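Local coordinates for CBS domain-containing protein CBSX2, chloroplastic (Arabidopsis thaliana, PDB 3SL7), which probably acts as a redox regulator that modulates the chloroplast thioredoxin system through its pair of CBS domains, at residues Met10-Leu16 / Leu141-Thr146; His17-Pro21 / Leu40-Asp45; Leu49-Val53 / Met104-Val110; Val52-Tyr56 / Thr127-Arg131. One frame throughout, in Å; residues are numbered along the deposited sequence.

Contact 1: Met10-Leu16 / Leu141-Thr146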
loop_
_atom_site.group_PDB
_atom_site.type_symbol
_atom_site.label_atom_id
_atom_site.label_comp_id
_atom_site.label_asym_id
_atom_site.label_seq_id
_atom_site.Cartn_x
_atom_site.Cartn_y
_atom_site.Cartn_z
HETATM N N MSE A 10 2.911 -14.246 8.634
HETATM C CA MSE A 10 1.682 -13.504 8.370
HETATM C C MSE A 10 1.549 -12.273 9.250
HETATM O O MSE A 10 2.165 -12.166 10.318
HETATM C CB MSE A 10 0.471 -14.391 8.629
HETATM C CG MSE A 10 0.260 -14.644 10.105
HETATM SE SE MSE A 10 -1.223 -15.854 10.377
HETATM C CE MSE A 10 -1.481 -15.606 12.310
ATOM N N THR A 11 0.712 -11.354 8.796
ATOM C CA THR A 11 0.322 -10.206 9.581
ATOM C C THR A 11 -0.641 -10.685 10.648
ATOM O O THR A 11 -1.687 -11.250 10.328
ATOM C CB THR A 11 -0.391 -9.172 8.682
ATOM O OG1 THR A 11 0.482 -8.821 7.601
ATOM C CG2 THR A 11 -0.751 -7.926 9.470
ATOM N N PRO A 12 -0.295 -10.457 11.920
ATOM C CA PRO A 12 -1.099 -10.861 13.078
ATOM C C PRO A 12 -2.482 -10.232 13.033
ATOM O O PRO A 12 -2.656 -9.185 12.415
ATOM C CB PRO A 12 -0.328 -10.267 14.256
ATOM C CG PRO A 12 1.048 -10.040 13.748
ATOM C CD PRO A 12 0.900 -9.697 12.316
ATOM N N ARG A 13 -3.443 -10.867 13.691
ATOM C CA ARG A 13 -4.807 -10.360 13.795
ATOM C C ARG A 13 -4.810 -8.921 14.304
ATOM O O ARG A 13 -5.585 -8.090 13.834
ATOM C CB ARG A 13 -5.599 -11.262 14.749
ATOM C CG ARG A 13 -7.094 -10.985 14.905
ATOM C CD ARG A 13 -7.637 -11.931 15.986
ATOM N NE ARG A 13 -9.076 -11.841 16.227
ATOM C CZ ARG A 13 -9.951 -12.807 15.946
ATOM N NH1 ARG A 13 -9.548 -13.946 15.394
ATOM N NH2 ARG A 13 -11.239 -12.632 16.212
ATOM N N GLN A 14 -3.936 -8.625 15.263
ATOM C CA GLN A 14 -3.944 -7.314 15.910
ATOM C C GLN A 14 -3.586 -6.189 14.949
ATOM O O GLN A 14 -3.837 -5.022 15.239
ATOM C CB GLN A 14 -3.023 -7.282 17.141
ATOM C CG GLN A 14 -1.576 -7.669 16.866
ATOM C CD GLN A 14 -1.283 -9.124 17.193
ATOM O OE1 GLN A 14 -2.126 -10.003 16.999
ATOM N NE2 GLN A 14 -0.085 -9.381 17.703
ATOM N N ASN A 15 -3.016 -6.539 13.802
ATOM C CA ASN A 15 -2.651 -5.527 12.817
ATOM C C ASN A 15 -3.562 -5.513 11.595
ATOM O O ASN A 15 -3.290 -4.817 10.620
ATOM C CB ASN A 15 -1.182 -5.676 12.423
ATOM C CG ASN A 15 -0.253 -5.561 13.618
ATOM O OD1 ASN A 15 0.602 -6.414 13.848
ATOM N ND2 ASN A 15 -0.432 -4.505 14.401
ATOM N N LEU A 16 -4.649 -6.276 11.652
ATOM C CA LEU A 16 -5.613 -6.292 10.557
ATOM C C LEU A 16 -6.503 -5.068 10.620
ATOM O O LEU A 16 -6.711 -4.488 11.689
ATOM C CB LEU A 16 -6.504 -7.538 10.597
ATOM C CG LEU A 16 -5.748 -8.863 10.553
ATOM C CD1 LEU A 16 -6.633 -10.116 10.633
ATOM C CD2 LEU A 16 -4.675 -8.929 9.479
ATOM N N LEU A 141 -10.999 -15.112 10.940
ATOM C CA LEU A 141 -9.838 -14.398 10.438
ATOM C C LEU A 141 -8.790 -14.284 11.536
ATOM O O LEU A 141 -9.060 -13.702 12.581
ATOM C CB LEU A 141 -10.258 -12.996 10.015
ATOM C CG LEU A 141 -9.144 -12.135 9.451
ATOM C CD1 LEU A 141 -8.596 -12.817 8.214
ATOM C CD2 LEU A 141 -9.680 -10.736 9.116
ATOM N N ILE A 142 -7.600 -14.838 11.317
ATOM C CA ILE A 142 -6.567 -14.762 12.351
ATOM C C ILE A 142 -5.342 -14.006 11.864
ATOM O O ILE A 142 -4.446 -13.672 12.632
ATOM C CB ILE A 142 -6.162 -16.150 12.884
ATOM C CG1 ILE A 142 -5.650 -17.041 11.753
ATOM C CG2 ILE A 142 -7.330 -16.810 13.597
ATOM C CD1 ILE A 142 -5.049 -18.379 12.252
ATOM N N GLY A 143 -5.312 -13.715 10.572
ATOM C CA GLY A 143 -4.213 -12.951 10.034
ATOM C C GLY A 143 -4.387 -12.726 8.555
ATOM O O GLY A 143 -5.373 -13.138 7.954
ATOM N N ILE A 144 -3.409 -12.077 7.956
ATOM C CA ILE A 144 -3.407 -11.946 6.523
ATOM C C ILE A 144 -1.976 -12.095 6.033
ATOM O O ILE A 144 -1.035 -11.676 6.707
ATOM C CB ILE A 144 -4.076 -10.594 6.075
ATOM C CG1 ILE A 144 -4.371 -10.596 4.585
ATOM C CG2 ILE A 144 -3.217 -9.384 6.436
ATOM C CD1 ILE A 144 -5.424 -9.562 4.194
ATOM N N LEU A 145 -1.811 -12.740 4.884
ATOM C CA LEU A 145 -0.506 -12.802 4.234
ATOM C C LEU A 145 -0.468 -11.816 3.075
ATOM O O LEU A 145 -1.274 -11.898 2.144
ATOM C CB LEU A 145 -0.209 -14.209 3.713
ATOM C CG LEU A 145 1.219 -14.387 3.181
ATOM C CD1 LEU A 145 2.234 -14.348 4.340
ATOM C CD2 LEU A 145 1.352 -15.691 2.395
ATOM N N THR A 146 0.485 -10.898 3.132
ATOM C CA THR A 146 0.629 -9.884 2.105
ATOM C C THR A 146 1.917 -10.149 1.358
ATOM O O THR A 146 2.763 -10.882 1.842
ATOM C CB THR A 146 0.736 -8.488 2.732
ATOM O OG1 THR A 146 1.986 -8.378 3.426
ATOM C CG2 THR A 146 -0.409 -8.249 3.726
#

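Contact 2: His17-Pro21 / Leu40-Asp45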
loop_
_atom_site.group_PDB
_atom_site.type_symbol
_atom_site.label_atom_id
_atom_site.label_comp_id
_atom_site.label_asym_id
_atom_site.label_seq_id
_atom_site.Cartn_x
_atom_site.Cartn_y
_atom_site.Cartn_z
ATOM N N HIS A 17 -7.020 -4.685 9.458
ATOM C CA HIS A 17 -8.050 -3.665 9.377
ATOM C C HIS A 17 -9.245 -4.307 8.699
ATOM O O HIS A 17 -9.173 -4.691 7.532
ATOM C CB HIS A 17 -7.521 -2.472 8.593
ATOM C CG HIS A 17 -6.125 -2.097 8.976
ATOM N ND1 HIS A 17 -5.802 -1.617 10.230
ATOM C CD2 HIS A 17 -4.960 -2.170 8.290
ATOM C CE1 HIS A 17 -4.503 -1.387 10.288
ATOM N NE2 HIS A 17 -3.968 -1.718 9.124
ATOM N N VAL A 18 -10.331 -4.463 9.446
ATOM C CA VAL A 18 -11.472 -5.212 8.956
ATOM C C VAL A 18 -12.680 -4.312 8.833
ATOM O O VAL A 18 -12.773 -3.291 9.512
ATOM C CB VAL A 18 -11.841 -6.374 9.897
ATOM C CG1 VAL A 18 -10.671 -7.368 10.021
ATOM C CG2 VAL A 18 -12.234 -5.844 11.258
ATOM N N VAL A 19 -13.590 -4.690 7.942
ATOM C CA VAL A 19 -14.927 -4.098 7.900
ATOM C C VAL A 19 -15.939 -5.231 7.871
ATOM O O VAL A 19 -15.563 -6.403 7.791
ATOM C CB VAL A 19 -15.114 -3.205 6.662
ATOM C CG1 VAL A 19 -14.203 -1.980 6.752
ATOM C CG2 VAL A 19 -14.811 -4.000 5.391
ATOM N N LYS A 20 -17.219 -4.887 7.937
ATOM C CA LYS A 20 -18.279 -5.874 7.842
ATOM C C LYS A 20 -19.114 -5.601 6.601
ATOM O O LYS A 20 -18.992 -4.544 6.007
ATOM C CB LYS A 20 -19.143 -5.824 9.092
ATOM C CG LYS A 20 -18.348 -5.961 10.375
ATOM C CD LYS A 20 -19.273 -6.045 11.570
ATOM C CE LYS A 20 -18.498 -6.205 12.861
ATOM N NZ LYS A 20 -19.418 -6.230 14.033
ATOM N N PRO A 21 -19.951 -6.565 6.193
ATOM C CA PRO A 21 -20.770 -6.338 5.003
ATOM C C PRO A 21 -21.680 -5.123 5.202
ATOM O O PRO A 21 -22.071 -4.478 4.235
ATOM C CB PRO A 21 -21.595 -7.611 4.904
ATOM C CG PRO A 21 -20.684 -8.679 5.551
ATOM C CD PRO A 21 -20.075 -7.938 6.708
ATOM N N LEU A 40 -9.301 -4.625 2.201
ATOM C CA LEU A 40 -9.720 -4.959 3.557
ATOM C C LEU A 40 -10.416 -6.298 3.574
ATOM O O LEU A 40 -11.263 -6.565 2.715
ATOM C CB LEU A 40 -10.732 -3.925 4.051
ATOM C CG LEU A 40 -10.306 -2.463 4.141
ATOM C CD1 LEU A 40 -11.548 -1.574 4.109
ATOM C CD2 LEU A 40 -9.494 -2.223 5.401
ATOM N N PRO A 41 -10.085 -7.140 4.564
ATOM C CA PRO A 41 -10.885 -8.343 4.761
ATOM C C PRO A 41 -12.226 -7.943 5.338
ATOM O O PRO A 41 -12.316 -6.988 6.114
ATOM C CB PRO A 41 -10.073 -9.146 5.797
ATOM C CG PRO A 41 -9.214 -8.153 6.478
ATOM C CD PRO A 41 -8.929 -7.072 5.479
ATOM N N VAL A 42 -13.272 -8.656 4.945
ATOM C CA VAL A 42 -14.589 -8.420 5.501
ATOM C C VAL A 42 -14.957 -9.581 6.411
ATOM O O VAL A 42 -14.887 -10.741 6.001
ATOM C CB VAL A 42 -15.637 -8.284 4.382
ATOM C CG1 VAL A 42 -16.965 -7.762 4.939
ATOM C CG2 VAL A 42 -15.104 -7.334 3.272
ATOM N N ILE A 43 -15.332 -9.271 7.645
ATOM C CA ILE A 43 -15.753 -10.284 8.599
ATOM C C ILE A 43 -17.202 -10.055 9.000
ATOM O O ILE A 43 -17.763 -8.993 8.717
ATOM C CB ILE A 43 -14.903 -10.224 9.881
ATOM C CG1 ILE A 43 -14.959 -8.809 10.476
ATOM C CG2 ILE A 43 -13.474 -10.615 9.578
ATOM C CD1 ILE A 43 -14.489 -8.732 11.911
ATOM N N ASP A 44 -17.813 -11.046 9.650
ATOM C CA ASP A 44 -19.098 -10.818 10.283
ATOM C C ASP A 44 -18.873 -10.521 11.750
ATOM O O ASP A 44 -17.729 -10.413 12.203
ATOM C CB ASP A 44 -20.066 -11.985 10.084
ATOM C CG ASP A 44 -19.621 -13.259 10.788
ATOM O OD1 ASP A 44 -18.693 -13.208 11.629
ATOM O OD2 ASP A 44 -20.225 -14.321 10.511
ATOM N N ASP A 45 -19.963 -10.402 12.495
ATOM C CA ASP A 45 -19.902 -10.014 13.898
ATOM C C ASP A 45 -19.031 -10.946 14.758
ATOM O O ASP A 45 -18.536 -10.543 15.812
ATOM C CB ASP A 45 -21.322 -9.885 14.473
ATOM C CG ASP A 45 -22.104 -8.723 13.858
ATOM O OD1 ASP A 45 -21.471 -7.784 13.325
ATOM O OD2 ASP A 45 -23.353 -8.744 13.917
#

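Contact 3: Leu49-Val53 / Met104-Val110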
loop_
_atom_site.group_PDB
_atom_site.type_symbol
_atom_site.label_atom_id
_atom_site.label_comp_id
_atom_site.label_asym_id
_atom_site.label_seq_id
_atom_site.Cartn_x
_atom_site.Cartn_y
_atom_site.Cartn_z
ATOM N N LEU A 49 -14.458 -14.834 8.495
ATOM C CA LEU A 49 -14.068 -14.167 7.259
ATOM C C LEU A 49 -15.167 -14.424 6.238
ATOM O O LEU A 49 -15.489 -15.574 5.949
ATOM C CB LEU A 49 -12.731 -14.731 6.779
ATOM C CG LEU A 49 -11.936 -14.108 5.627
ATOM C CD1 LEU A 49 -12.398 -14.645 4.312
ATOM C CD2 LEU A 49 -12.011 -12.594 5.663
ATOM N N VAL A 50 -15.781 -13.364 5.720
ATOM C CA VAL A 50 -16.872 -13.543 4.761
ATOM C C VAL A 50 -16.546 -13.013 3.364
ATOM O O VAL A 50 -17.227 -13.341 2.389
ATOM C CB VAL A 50 -18.191 -12.928 5.268
ATOM C CG1 VAL A 50 -18.546 -13.504 6.631
ATOM C CG2 VAL A 50 -18.100 -11.394 5.314
ATOM N N GLY A 51 -15.500 -12.203 3.268
ATOM C CA GLY A 51 -15.126 -11.632 1.994
ATOM C C GLY A 51 -13.942 -10.706 2.087
ATOM O O GLY A 51 -13.315 -10.565 3.134
ATOM N N VAL A 52 -13.619 -10.101 0.955
ATOM C CA VAL A 52 -12.571 -9.101 0.882
ATOM C C VAL A 52 -13.100 -7.983 0.000
ATOM O O VAL A 52 -13.958 -8.210 -0.857
ATOM C CB VAL A 52 -11.269 -9.676 0.269
ATOM C CG1 VAL A 52 -10.711 -10.814 1.157
ATOM C CG2 VAL A 52 -11.524 -10.184 -1.141
ATOM N N VAL A 53 -12.597 -6.774 0.211
ATOM C CA VAL A 53 -13.046 -5.628 -0.585
ATOM C C VAL A 53 -11.875 -4.688 -0.786
ATOM O O VAL A 53 -11.050 -4.513 0.116
ATOM C CB VAL A 53 -14.251 -4.904 0.073
ATOM C CG1 VAL A 53 -13.833 -4.224 1.370
ATOM C CG2 VAL A 53 -14.856 -3.907 -0.910
HETATM N N MSE A 104 -18.295 -6.261 -2.138
HETATM C CA MSE A 104 -17.220 -7.150 -1.747
HETATM C C MSE A 104 -17.158 -8.415 -2.605
HETATM O O MSE A 104 -18.069 -8.744 -3.374
HETATM C CB MSE A 104 -17.379 -7.533 -0.283
HETATM C CG MSE A 104 -18.438 -8.592 -0.067
HETATM SE SE MSE A 104 -18.600 -9.117 1.790
HETATM C CE MSE A 104 -19.965 -10.487 1.638
ATOM N N THR A 105 -16.045 -9.114 -2.480
ATOM C CA THR A 105 -15.879 -10.412 -3.094
ATOM C C THR A 105 -16.020 -11.430 -1.987
ATOM O O THR A 105 -15.211 -11.459 -1.061
ATOM C CB THR A 105 -14.494 -10.530 -3.742
ATOM O OG1 THR A 105 -14.454 -9.684 -4.898
ATOM C CG2 THR A 105 -14.224 -11.969 -4.149
ATOM N N PRO A 106 -17.071 -12.252 -2.059
ATOM C CA PRO A 106 -17.343 -13.204 -0.994
ATOM C C PRO A 106 -16.457 -14.445 -1.161
ATOM O O PRO A 106 -15.942 -14.677 -2.255
ATOM C CB PRO A 106 -18.794 -13.570 -1.247
ATOM C CG PRO A 106 -18.895 -13.535 -2.744
ATOM C CD PRO A 106 -18.002 -12.407 -3.192
ATOM N N SER A 107 -16.259 -15.194 -0.087
ATOM C CA SER A 107 -15.653 -16.518 -0.203
ATOM C C SER A 107 -14.284 -16.452 -0.883
ATOM O O SER A 107 -14.034 -17.175 -1.845
ATOM C CB SER A 107 -16.599 -17.398 -1.022
ATOM O OG SER A 107 -16.218 -18.757 -0.944
ATOM N N PRO A 108 -13.406 -15.546 -0.414
ATOM C CA PRO A 108 -12.109 -15.381 -1.081
ATOM C C PRO A 108 -11.205 -16.582 -0.823
ATOM O O PRO A 108 -11.533 -17.430 0.021
ATOM C CB PRO A 108 -11.531 -14.119 -0.416
ATOM C CG PRO A 108 -12.165 -14.087 0.938
ATOM C CD PRO A 108 -13.560 -14.634 0.737
ATOM N N LEU A 109 -10.104 -16.649 -1.565
ATOM C CA LEU A 109 -9.044 -17.603 -1.304
ATOM C C LEU A 109 -8.485 -17.321 0.064
ATOM O O LEU A 109 -8.174 -16.176 0.388
ATOM C CB LEU A 109 -7.919 -17.443 -2.327
ATOM C CG LEU A 109 -8.127 -18.136 -3.669
ATOM C CD1 LEU A 109 -6.878 -17.983 -4.538
ATOM C CD2 LEU A 109 -8.471 -19.607 -3.426
ATOM N N VAL A 110 -8.341 -18.370 0.869
ATOM C CA VAL A 110 -7.669 -18.231 2.156
ATOM C C VAL A 110 -6.632 -19.329 2.398
ATOM O O VAL A 110 -6.619 -20.366 1.724
ATOM C CB VAL A 110 -8.654 -18.240 3.344
ATOM C CG1 VAL A 110 -9.778 -17.207 3.148
ATOM C CG2 VAL A 110 -9.221 -19.637 3.559
#

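Contact 4: Val52-Tyr56 / Thr127-Arg131. With ACT (acetate ion), chain C.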
loop_
_atom_site.group_PDB
_atom_site.type_symbol
_atom_site.label_atom_id
_atom_site.label_comp_id
_atom_site.label_asym_id
_atom_site.label_seq_id
_atom_site.Cartn_x
_atom_site.Cartn_y
_atom_site.Cartn_z
ATOM N N VAL A 52 -13.619 -10.101 0.955
ATOM C CA VAL A 52 -12.571 -9.101 0.882
ATOM C C VAL A 52 -13.100 -7.983 0.000
ATOM O O VAL A 52 -13.958 -8.210 -0.857
ATOM C CB VAL A 52 -11.269 -9.676 0.269
ATOM C CG1 VAL A 52 -10.711 -10.814 1.157
ATOM C CG2 VAL A 52 -11.524 -10.184 -1.141
ATOM N N VAL A 53 -12.597 -6.774 0.211
ATOM C CA VAL A 53 -13.046 -5.628 -0.585
ATOM C C VAL A 53 -11.875 -4.688 -0.786
ATOM O O VAL A 53 -11.050 -4.513 0.116
ATOM C CB VAL A 53 -14.251 -4.904 0.073
ATOM C CG1 VAL A 53 -13.833 -4.224 1.370
ATOM C CG2 VAL A 53 -14.856 -3.907 -0.910
ATOM N N SER A 54 -11.775 -4.126 -1.987
ATOM C CA SER A 54 -10.664 -3.263 -2.337
ATOM C C SER A 54 -11.106 -1.871 -2.701
ATOM O O SER A 54 -12.294 -1.639 -2.932
ATOM C CB SER A 54 -9.925 -3.851 -3.531
ATOM O OG SER A 54 -9.406 -5.117 -3.199
ATOM N N ASP A 55 -10.146 -0.949 -2.774
ATOM C CA ASP A 55 -10.443 0.403 -3.244
ATOM C C ASP A 55 -11.110 0.372 -4.624
ATOM O O ASP A 55 -12.032 1.132 -4.873
ATOM C CB ASP A 55 -9.191 1.297 -3.254
ATOM C CG ASP A 55 -7.972 0.613 -3.866
ATOM O OD1 ASP A 55 -8.112 -0.455 -4.501
ATOM O OD2 ASP A 55 -6.861 1.160 -3.717
ATOM N N TYR A 56 -10.662 -0.526 -5.499
ATOM C CA TYR A 56 -11.235 -0.646 -6.842
ATOM C C TYR A 56 -12.701 -1.104 -6.825
ATOM O O TYR A 56 -13.440 -0.872 -7.780
ATOM C CB TYR A 56 -10.370 -1.545 -7.758
ATOM C CG TYR A 56 -10.036 -2.921 -7.223
ATOM C CD1 TYR A 56 -8.737 -3.246 -6.840
ATOM C CD2 TYR A 56 -11.012 -3.905 -7.107
ATOM C CE1 TYR A 56 -8.427 -4.513 -6.352
ATOM C CE2 TYR A 56 -10.709 -5.170 -6.616
ATOM C CZ TYR A 56 -9.418 -5.469 -6.244
ATOM O OH TYR A 56 -9.121 -6.728 -5.757
ATOM N N THR A 127 -4.747 -14.330 -6.855
ATOM C CA THR A 127 -5.943 -13.608 -6.423
ATOM C C THR A 127 -5.808 -12.113 -6.725
ATOM O O THR A 127 -4.747 -11.536 -6.475
ATOM C CB THR A 127 -6.186 -13.809 -4.915
ATOM O OG1 THR A 127 -7.261 -12.962 -4.486
ATOM C CG2 THR A 127 -4.939 -13.452 -4.122
ATOM N N LYS A 128 -6.862 -11.487 -7.262
ATOM C CA LYS A 128 -6.796 -10.058 -7.586
ATOM C C LYS A 128 -6.570 -9.243 -6.318
ATOM O O LYS A 128 -5.947 -8.182 -6.346
ATOM C CB LYS A 128 -8.052 -9.573 -8.327
ATOM C CG LYS A 128 -7.842 -8.240 -9.040
ATOM C CD LYS A 128 -9.070 -7.785 -9.818
ATOM C CE LYS A 128 -10.086 -7.123 -8.910
ATOM N NZ LYS A 128 -11.063 -6.322 -9.695
ATOM N N PHE A 129 -7.050 -9.771 -5.196
ATOM C CA PHE A 129 -6.853 -9.129 -3.907
ATOM C C PHE A 129 -5.373 -9.042 -3.516
ATOM O O PHE A 129 -4.989 -8.169 -2.742
ATOM C CB PHE A 129 -7.661 -9.864 -2.844
ATOM C CG PHE A 129 -7.848 -9.086 -1.582
ATOM C CD1 PHE A 129 -8.391 -7.808 -1.618
ATOM C CD2 PHE A 129 -7.508 -9.634 -0.361
ATOM C CE1 PHE A 129 -8.572 -7.083 -0.456
ATOM C CE2 PHE A 129 -7.684 -8.920 0.814
ATOM C CZ PHE A 129 -8.217 -7.637 0.767
ATOM N N ARG A 130 -4.546 -9.940 -4.055
ATOM C CA ARG A 130 -3.102 -9.918 -3.793
ATOM C C ARG A 130 -2.734 -9.998 -2.305
ATOM O O ARG A 130 -1.652 -9.583 -1.892
ATOM C CB ARG A 130 -2.475 -8.669 -4.397
ATOM C CG ARG A 130 -2.601 -8.577 -5.913
ATOM C CD ARG A 130 -1.610 -9.492 -6.618
ATOM N NE ARG A 130 -0.409 -8.768 -7.027
ATOM C CZ ARG A 130 -0.274 -8.160 -8.202
ATOM N NH1 ARG A 130 -1.265 -8.195 -9.082
ATOM N NH2 ARG A 130 0.850 -7.522 -8.499
ATOM N N ARG A 131 -3.658 -10.495 -1.501
ATOM C CA ARG A 131 -3.378 -10.871 -0.119
ATOM C C ARG A 131 -4.171 -12.137 0.123
ATOM O O ARG A 131 -5.135 -12.398 -0.588
ATOM C CB ARG A 131 -3.854 -9.795 0.851
ATOM C CG ARG A 131 -3.472 -8.388 0.472
ATOM C CD ARG A 131 -4.355 -7.404 1.217
ATOM N NE ARG A 131 -3.979 -6.017 0.966
ATOM C CZ ARG A 131 -4.434 -5.285 -0.048
ATOM N NH1 ARG A 131 -5.278 -5.806 -0.927
ATOM N NH2 ARG A 131 -4.040 -4.029 -0.185
HETATM C C ACT C . -2.437 -5.030 3.845
HETATM O O ACT C . -1.708 -4.586 2.935
HETATM O OXT ACT C . -3.561 -5.427 3.477
HETATM C CH3 ACT C . -1.988 -5.096 5.280
HETATM O O HOH W 1 -6.541 -4.709 -3.649
#

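Contact 1: Met10-Leu16 / Leu141-Thr146
M10, modelled as selenomethionine, lies along the backbone of strand 141-146, with SE 4.2 Å from G143 CA and the methyl CE 3.6 Å from I142 O. Its CG is tucked between the backbone N and the carbonyl carbon (chi1 72°), and the chain runs straight on from there, which carries SE past the glycine and CE to I142. G143 has no side chain to hold the partner off: T11 O comes within 3.1 Å of G143 CA. I142 and G143 together face V134 of the next strand, a classic beta bulge.

L16 enters beyond the 3-10 turn at 13-15 and divides its two methyls. CD1 meets L141 tip to tip, 3.4 Å from L141 CG, while the L16 and I144 side chains cross at an angle, L16 CD2 3.4 Å from I144 CG2. Both spacings are tight for carbon. I144 CG2 also has T11 beside it, the two side chains lying alongside and pointing the same way.

Between these apolar groups, T11 and I144 form an antiparallel hydrogen-bonded pair. T11 N gives to I144 O at 2.7 Å, and I144 N gives to T11 O at 3.0 Å. The hydroxyl of T11 turns to N149 outside the pair, and R13 makes a cation-pi contact with W47.

The short strand 11-12, from the first CBS sequence region, thus edges a sheet whose neighbouring strand belongs to the second. Two backbone bonds set the register, and mostly apolar packing supplies the rest, so the two CBS regions are joined by sheet pairing as well as by chain.

Contact 2: His17-Pro21 / Leu40-Asp45
V19 meets strand 39-43 with both of its backbone polar groups. V19 N donates to P41 O at 3.2 Å, and V19 O takes I43 N at 2.9 Å. Each of these acceptors also receives a CA-H...O contact: V18 CA turns its hydrogen to P41 O, and V42 CA approaches V19 O at 3.2 Å. K20 CA makes a third CA-H...O contact, with I43 O, while K20 N is bonded to the T23 hydroxyl.

K20 carries the one salt bridge between the segments. Its chain is fully extended beyond CG, which brings NZ 2.7 Å from D45 OD1. The ammonium reaches that oxygen on its anti side, 32° out of the carboxylate plane. D44 OD1 is occupied differently, accepting N46 N and T48 N in the turn that follows.

This is the loop that leads from strand 11-12 into helix 25-35 of the first CBS region, laid beside the strand that comes after that helix. The strand's other edge is taken by strand 49-54, where V42 bonds with V50 and G51 and L40 with V53.

Apolar groups fill in around the bonds. V18 CG2 rests 3.7 Å from I43 CD1, and the V19 side chain crosses that of L40 at about a right angle, V19 CG1 3.8 Å from L40 CD1. Further along, P21 CD sits 3.6 Å from V42 CG1, with the ring set obliquely against the valine.

Contact 3: Leu49-Val53 / Met104-Val110
M104, a selenomethionine, runs beside strand 49-54 from V53 back to V50. Its CB starts 3.5 Å from V52 O and also touches V53 CB. With chi1 at 78° the chain leaves CB over its own backbone and, extended from there, takes SE past G51, 4.3 Å from G51 CA. The terminal CE finishes at V50, 4.2 Å from V50 CG2, with V42 of strand 39-43 also packing on the residue.

The backbones beside it are knit antiparallel. V52 and T105 form a hydrogen-bonded pair: V52 N gives to T105 O at 2.9 Å, and T105 N returns to V52 O at 2.8 Å in a nearly straight bond of 173°. Next comes G51 with P106, a non-hydrogen-bonded pair. S107 N then reaches V50 O at 3.2 Å, from 48° above the carbonyl plane. V50 and G51 both face V42, a classic beta bulge on the other edge of the strand.

Strand 105-106, which belongs to the second CBS region by sequence, therefore completes a three-stranded antiparallel sheet whose other two strands lie in the first region, and the two halves of this CBS pair share one sheet.

Past the strand the chain turns at S107 and P108 comes back against the sheet. The CG corner of the P108 ring presses on L49 CD1 at 3.4 Å, tight for carbon. The P108 and V52 side chains slide past each other in opposite directions, V52 CG1 3.6 Å from P108 CG. V110 CG1 touches the same L49 methyl, and P133 of strand 131-135 touches L49, V52 and V110.

Contact 4: Val52-Tyr56 / Thr127-Arg131
S54 and F129 have the nearest CA atoms of the two segments, 7.2 Å apart, so no strand pairing occurs and side chains bridge the gap. Segment 52-56 is the end of strand 49-54 running into helix 55-58, with S54 at the N-cap position, though its hydroxyl makes no capping bond. Facing it, T127 to R130 makes a type I turn closed by R130 N on T127 O at 2.9 Å, and T127 OG1 accepts F129 N in an ST turn. The contact spans the two CBS regions, the first supplying the strand end and the second the turn before strand 131-135.

F129 fills the space between. Its CG swings anti to the backbone N (chi1 -164°), sending the ring across to V52, whose CB sits over the face, 3.5 Å from the ring centroid and only 6° off the normal: a CH-pi contact. At the ring edge, in plane, S54 OG lies 3.3 Å from F129 CD1. R131 presents NH1 over the opposite face, near the rim, with its guanidinium tilted against the ring.

Its NH2 bonds to the hydroxyl of T38, and NE makes weak hydrogen bonds to an acetate ion, probably from the crystallisation liquor, with NE 2.6 Å from OXT. At the guanidinium edge, one water ties the segments together, 2.9 Å from S54 OG and accepting from R131 NH1 at 3.2 Å.

In the fold
Contacts 1 and 3 are counterparts: in each, a Met-Thr-Pro strand of one CBS region pairs with a bulged strand of the other, their centres about 14 Å apart. Contact 2 lies about 9 Å from contact 3, centre to centre, and shares its sheet through a probable hydrogen bond from L40 N to V53 O (2.7 Å). L141 joins contacts 1 and 2, its CD2 3.6 Å from V18 CG1. Contact 4 extends contact 3 through V52 and V53 and touches contact 1 where F129 CE2 meets I144 CD1 at 4.1 Å. The acetate weakly bonded to R131, probably from the crystallisation liquor, also lies about 4 Å from the side chain of T146 and may mark a pocket.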